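Local coordinates for N-acetylglucosamine-6-phosphate deacetylase (PDB 1O12), which probably removes the acetyl group from N-acetylglucosamine-6-phosphate, as a metal-dependent hydrolase of the NagA family, at residues 83-89 against 362-367; 54-58 against 325-330. All blocks are in the same frame, centred on the assembly; numbering follows the deposited sequence.

Interaction 1 of 2, residues 83-89 against 362-367; sequences YSQGVTT and VVMTIK
Thr-365 (chi1 m) packs against the turn at 83-86: its OG1 donates a hydrogen bond of 2.5 Å to Tyr-83 O, and its CG2 meets Thr-88 CG2 at 3.5 Å. That carbonyl also accepts Gly-86 N at 3.0 Å, closing a type I turn; Gly-86, at phi 78°, is the C-prime residue of a Schellman motif ending helix 75-83. Strands 87-89 and 362-367 run nearly parallel (11°) but 7.4 Å apart, so side chains bridge them; CA atoms lie 5.3 Å apart for Gly-86 and Thr-365, 6.0 Å for Thr-88 and Lys-367. Val-362, Thr-365 and Lys-367 point toward 83-89, Val-362 and Thr-365 at the turn (Val-362 CG2 to Gln-85 C 3.7 Å), Lys-367 at Thr-88 (Lys-367 CE to Thr-88 O 3.0 Å). Tyr-83 sets OH 3.4 Å from Lys-367 CG and hydrogen-bonds to Glu-79; Lys-367 NZ salt-bridges Asp-352. Strand 362-367, bulged at Val-363 and Met-364 opposite Leu-355, runs between strands 353-356 and 370-374 and packs against barrel strand 87-93.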
# COMPACT_ATOMS: atom_id res chain seq x y z
N TYR A 83 -16.03 7.14 -29.65
CA TYR A 83 -17.18 7.94 -29.30
C TYR A 83 -18.26 7.03 -28.73
O TYR A 83 -19.02 7.43 -27.85
CB TYR A 83 -17.71 8.71 -30.51
CG TYR A 83 -16.84 9.91 -30.86
CD1 TYR A 83 -16.40 10.79 -29.87
CD2 TYR A 83 -16.46 10.18 -32.19
CE1 TYR A 83 -15.60 11.89 -30.18
CE2 TYR A 83 -15.67 11.29 -32.51
CZ TYR A 83 -15.24 12.13 -31.50
OH TYR A 83 -14.44 13.19 -31.78
N SER A 84 -18.31 5.79 -29.20
CA SER A 84 -19.29 4.81 -28.71
C SER A 84 -18.91 4.31 -27.32
O SER A 84 -19.63 3.50 -26.75
CB SER A 84 -19.37 3.61 -29.63
OG SER A 84 -18.20 2.83 -29.55
N GLN A 85 -17.78 4.76 -26.80
CA GLN A 85 -17.36 4.37 -25.47
C GLN A 85 -17.39 5.62 -24.59
O GLN A 85 -16.95 5.60 -23.44
CB GLN A 85 -15.96 3.76 -25.50
CG GLN A 85 -15.91 2.44 -26.20
CD GLN A 85 -16.84 1.44 -25.57
OE1 GLN A 85 -16.79 1.22 -24.38
NE2 GLN A 85 -17.71 0.83 -26.37
N GLY A 86 -17.90 6.71 -25.17
CA GLY A 86 -18.00 7.97 -24.46
C GLY A 86 -16.69 8.74 -24.37
O GLY A 86 -16.64 9.77 -23.71
N VAL A 87 -15.65 8.24 -25.04
CA VAL A 87 -14.33 8.87 -25.05
C VAL A 87 -14.27 10.06 -26.01
O VAL A 87 -14.47 9.91 -27.21
CB VAL A 87 -13.23 7.87 -25.49
CG1 VAL A 87 -11.89 8.60 -25.56
CG2 VAL A 87 -13.14 6.68 -24.48
N THR A 88 -13.98 11.23 -25.47
CA THR A 88 -13.90 12.43 -26.27
C THR A 88 -12.48 13.03 -26.40
O THR A 88 -12.30 14.08 -27.02
CB THR A 88 -14.86 13.49 -25.73
OG1 THR A 88 -14.61 13.68 -24.33
CG2 THR A 88 -16.29 13.06 -25.94
N THR A 89 -11.50 12.40 -25.78
CA THR A 89 -10.11 12.83 -25.87
C THR A 89 -9.27 11.58 -25.68
O THR A 89 -9.47 10.83 -24.72
CB THR A 89 -9.68 13.84 -24.79
OG1 THR A 89 -10.47 15.03 -24.86
CG2 THR A 89 -8.22 14.25 -25.01
N VAL A 362 -23.18 3.58 -22.15
CA VAL A 362 -23.16 4.82 -22.91
C VAL A 362 -24.35 4.87 -23.84
O VAL A 362 -24.65 3.89 -24.54
CB VAL A 362 -21.91 4.95 -23.79
CG1 VAL A 362 -21.99 6.26 -24.55
CG2 VAL A 362 -20.64 4.87 -22.94
N VAL A 363 -25.03 6.01 -23.83
CA VAL A 363 -26.17 6.18 -24.70
C VAL A 363 -26.00 7.42 -25.59
O VAL A 363 -26.73 7.61 -26.53
CB VAL A 363 -27.51 6.22 -23.87
CG1 VAL A 363 -27.23 6.18 -22.40
CG2 VAL A 363 -28.34 7.45 -24.19
N MSE A 364 -25.01 8.24 -25.31
CA MSE A 364 -24.81 9.42 -26.13
C MSE A 364 -23.52 10.14 -25.79
O MSE A 364 -23.18 10.32 -24.61
CB MSE A 364 -25.99 10.39 -25.97
CG MSE A 364 -25.86 11.65 -26.83
SE MSE A 364 -27.50 12.77 -26.97
CE MSE A 364 -26.98 14.37 -25.99
N THR A 365 -22.79 10.54 -26.82
CA THR A 365 -21.53 11.23 -26.62
C THR A 365 -21.58 12.56 -27.35
O THR A 365 -22.11 12.66 -28.45
CB THR A 365 -20.34 10.37 -27.14
OG1 THR A 365 -20.37 9.09 -26.48
CG2 THR A 365 -19.00 11.03 -26.86
N ILE A 366 -21.03 13.58 -26.72
CA ILE A 366 -21.00 14.91 -27.27
C ILE A 366 -19.57 15.40 -27.23
O ILE A 366 -18.92 15.31 -26.20
CB ILE A 366 -21.88 15.84 -26.44
CG1 ILE A 366 -23.33 15.30 -26.50
CG2 ILE A 366 -21.74 17.30 -26.91
CD1 ILE A 366 -24.26 15.85 -25.46
N LYS A 367 -19.08 15.91 -28.36
CA LYS A 367 -17.71 16.44 -28.51
C LYS A 367 -17.94 17.86 -29.00
O LYS A 367 -18.56 18.05 -30.04
CB LYS A 367 -16.97 15.65 -29.60
CG LYS A 367 -15.51 15.39 -29.38
CD LYS A 367 -14.71 16.63 -29.13
CE LYS A 367 -13.26 16.28 -28.87
NZ LYS A 367 -12.60 17.12 -27.83

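Interaction 2 of 2, residues 54-58 against 325-330; sequences MPGFV and LAKVSS
Selenomethionine Met-54, in an m, t, p rotamer, puts its CE over the helix backbone, 3.5 Å from Ala-326 N, 3.8 Å from Ala-326 CB and 4.1 Å from Leu-325 CB. Pro-55 CD adds a looser contact of 4.3 Å to Ala-326 CB. Residues 54-58 stay extended, interrupted at Gly-56 (phi -55°, psi 132°), while 325-330 is helical with a wider pi-type turn at 327-330. Met-54 lies beside Ala-326, and the backbones close in to 4.8 Å between the CA atoms of Val-58 and Ser-330. There Val-58 N donates to Ser-329 O (3.0 Å, 163°), a direct strand-to-helix backbone hydrogen bond. Ser-330 CB packs 3.2 Å from Gly-56 O and 3.8 Å from Val-58 CG2. Ser-329 (chi1 p) donates from OG to Leu-325 O (2.6 Å), the same OG lying 3.4 Å from Phe-57 CD2. One water completes the polar edge, donating to Pro-55 O and Ser-329 OG, both at 3.0 Å, and lying 2.9 Å from Ser-330 OG. Strand 52-59 of the TIM-barrel-type amidohydrolase fold thus packs on late helix 322-336, backbone bond and water at the seam, while Phe-57 continues onto Phe-307 and Val-311 of helix 307-318 and onto strand 353-356.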
# COMPACT_ATOMS: atom_id res chain seq x y z
N MSE A 54 -21.87 12.78 -17.59
CA MSE A 54 -20.52 12.93 -17.05
C MSE A 54 -19.61 13.60 -18.08
O MSE A 54 -19.95 13.68 -19.27
CB MSE A 54 -19.91 11.57 -16.72
CG MSE A 54 -20.76 10.62 -15.89
SE MSE A 54 -19.81 8.90 -15.58
CE MSE A 54 -18.36 9.64 -14.45
N PRO A 55 -18.43 14.09 -17.63
CA PRO A 55 -17.48 14.73 -18.55
C PRO A 55 -17.02 13.65 -19.54
O PRO A 55 -16.95 12.48 -19.18
CB PRO A 55 -16.34 15.16 -17.62
CG PRO A 55 -17.05 15.39 -16.32
CD PRO A 55 -17.98 14.20 -16.24
N GLY A 56 -16.75 14.03 -20.79
CA GLY A 56 -16.32 13.05 -21.77
C GLY A 56 -15.08 12.30 -21.27
O GLY A 56 -14.14 12.92 -20.79
N PHE A 57 -15.10 10.98 -21.36
CA PHE A 57 -13.99 10.16 -20.91
C PHE A 57 -12.73 10.52 -21.69
O PHE A 57 -12.81 11.01 -22.82
CB PHE A 57 -14.30 8.68 -21.11
CG PHE A 57 -15.49 8.20 -20.33
CD1 PHE A 57 -16.27 7.14 -20.79
CD2 PHE A 57 -15.84 8.81 -19.12
CE1 PHE A 57 -17.37 6.69 -20.06
CE2 PHE A 57 -16.94 8.38 -18.38
CZ PHE A 57 -17.71 7.32 -18.85
N VAL A 58 -11.59 10.26 -21.05
CA VAL A 58 -10.28 10.53 -21.60
C VAL A 58 -9.40 9.27 -21.49
O VAL A 58 -9.18 8.75 -20.38
CB VAL A 58 -9.61 11.69 -20.83
CG1 VAL A 58 -8.21 11.94 -21.40
CG2 VAL A 58 -10.50 12.98 -20.90
N LEU A 325 -15.71 8.43 -10.04
CA LEU A 325 -15.50 7.80 -11.33
C LEU A 325 -15.21 8.87 -12.36
O LEU A 325 -14.54 8.59 -13.35
CB LEU A 325 -16.73 7.04 -11.77
CG LEU A 325 -16.86 5.56 -11.43
CD1 LEU A 325 -18.18 5.04 -12.03
CD2 LEU A 325 -15.67 4.78 -11.97
N ALA A 326 -15.71 10.08 -12.15
CA ALA A 326 -15.44 11.16 -13.07
C ALA A 326 -13.97 11.57 -12.98
O ALA A 326 -13.36 12.00 -13.98
CB ALA A 326 -16.32 12.36 -12.77
N LYS A 327 -13.38 11.44 -11.79
CA LYS A 327 -12.00 11.85 -11.64
C LYS A 327 -11.09 10.86 -12.33
O LYS A 327 -10.19 11.24 -13.07
CB LYS A 327 -11.64 11.97 -10.18
CG LYS A 327 -12.45 13.00 -9.44
CD LYS A 327 -11.98 13.06 -8.00
CE LYS A 327 -12.57 14.23 -7.27
NZ LYS A 327 -11.86 14.39 -5.96
N VAL A 328 -11.35 9.57 -12.10
CA VAL A 328 -10.55 8.53 -12.69
C VAL A 328 -10.79 8.33 -14.17
O VAL A 328 -9.91 7.85 -14.88
CB VAL A 328 -10.74 7.18 -11.95
CG1 VAL A 328 -10.46 7.37 -10.46
CG2 VAL A 328 -12.15 6.59 -12.18
N SER A 329 -11.97 8.69 -14.66
CA SER A 329 -12.25 8.50 -16.07
C SER A 329 -11.97 9.72 -16.94
O SER A 329 -11.89 9.58 -18.16
CB SER A 329 -13.68 8.02 -16.31
OG SER A 329 -14.61 9.01 -15.91
N SER A 330 -11.82 10.90 -16.36
CA SER A 330 -11.51 12.06 -17.20
C SER A 330 -10.79 13.22 -16.51
O SER A 330 -9.75 13.67 -16.99
CB SER A 330 -12.77 12.61 -17.91
OG SER A 330 -13.57 13.42 -17.04
O HOH W 1 -15.84 11.74 -16.45

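The two contacts have centres 11 Å apart and touch through neighbouring strands of one sheet, 52-59 and 87-93. Phe-57 stitches them together: its O faces Thr-88 N at 2.9 Å and its N faces Gly-86 O at 3.1 Å, both probable hydrogen bonds of a parallel pair. Along the chain the segments alternate, 54-58, 83-89, 325-330, 362-367, so each contact brings an early strand back against a late element. In the TIM-barrel-type hydrolase fold, interaction 2 joins an early strand to a late helix, and interaction 1 joins the next strand to the C-terminal antiparallel run 353-356, 362-367, 370-374, both away from the iron site at Glu-127, His-188 and His-209.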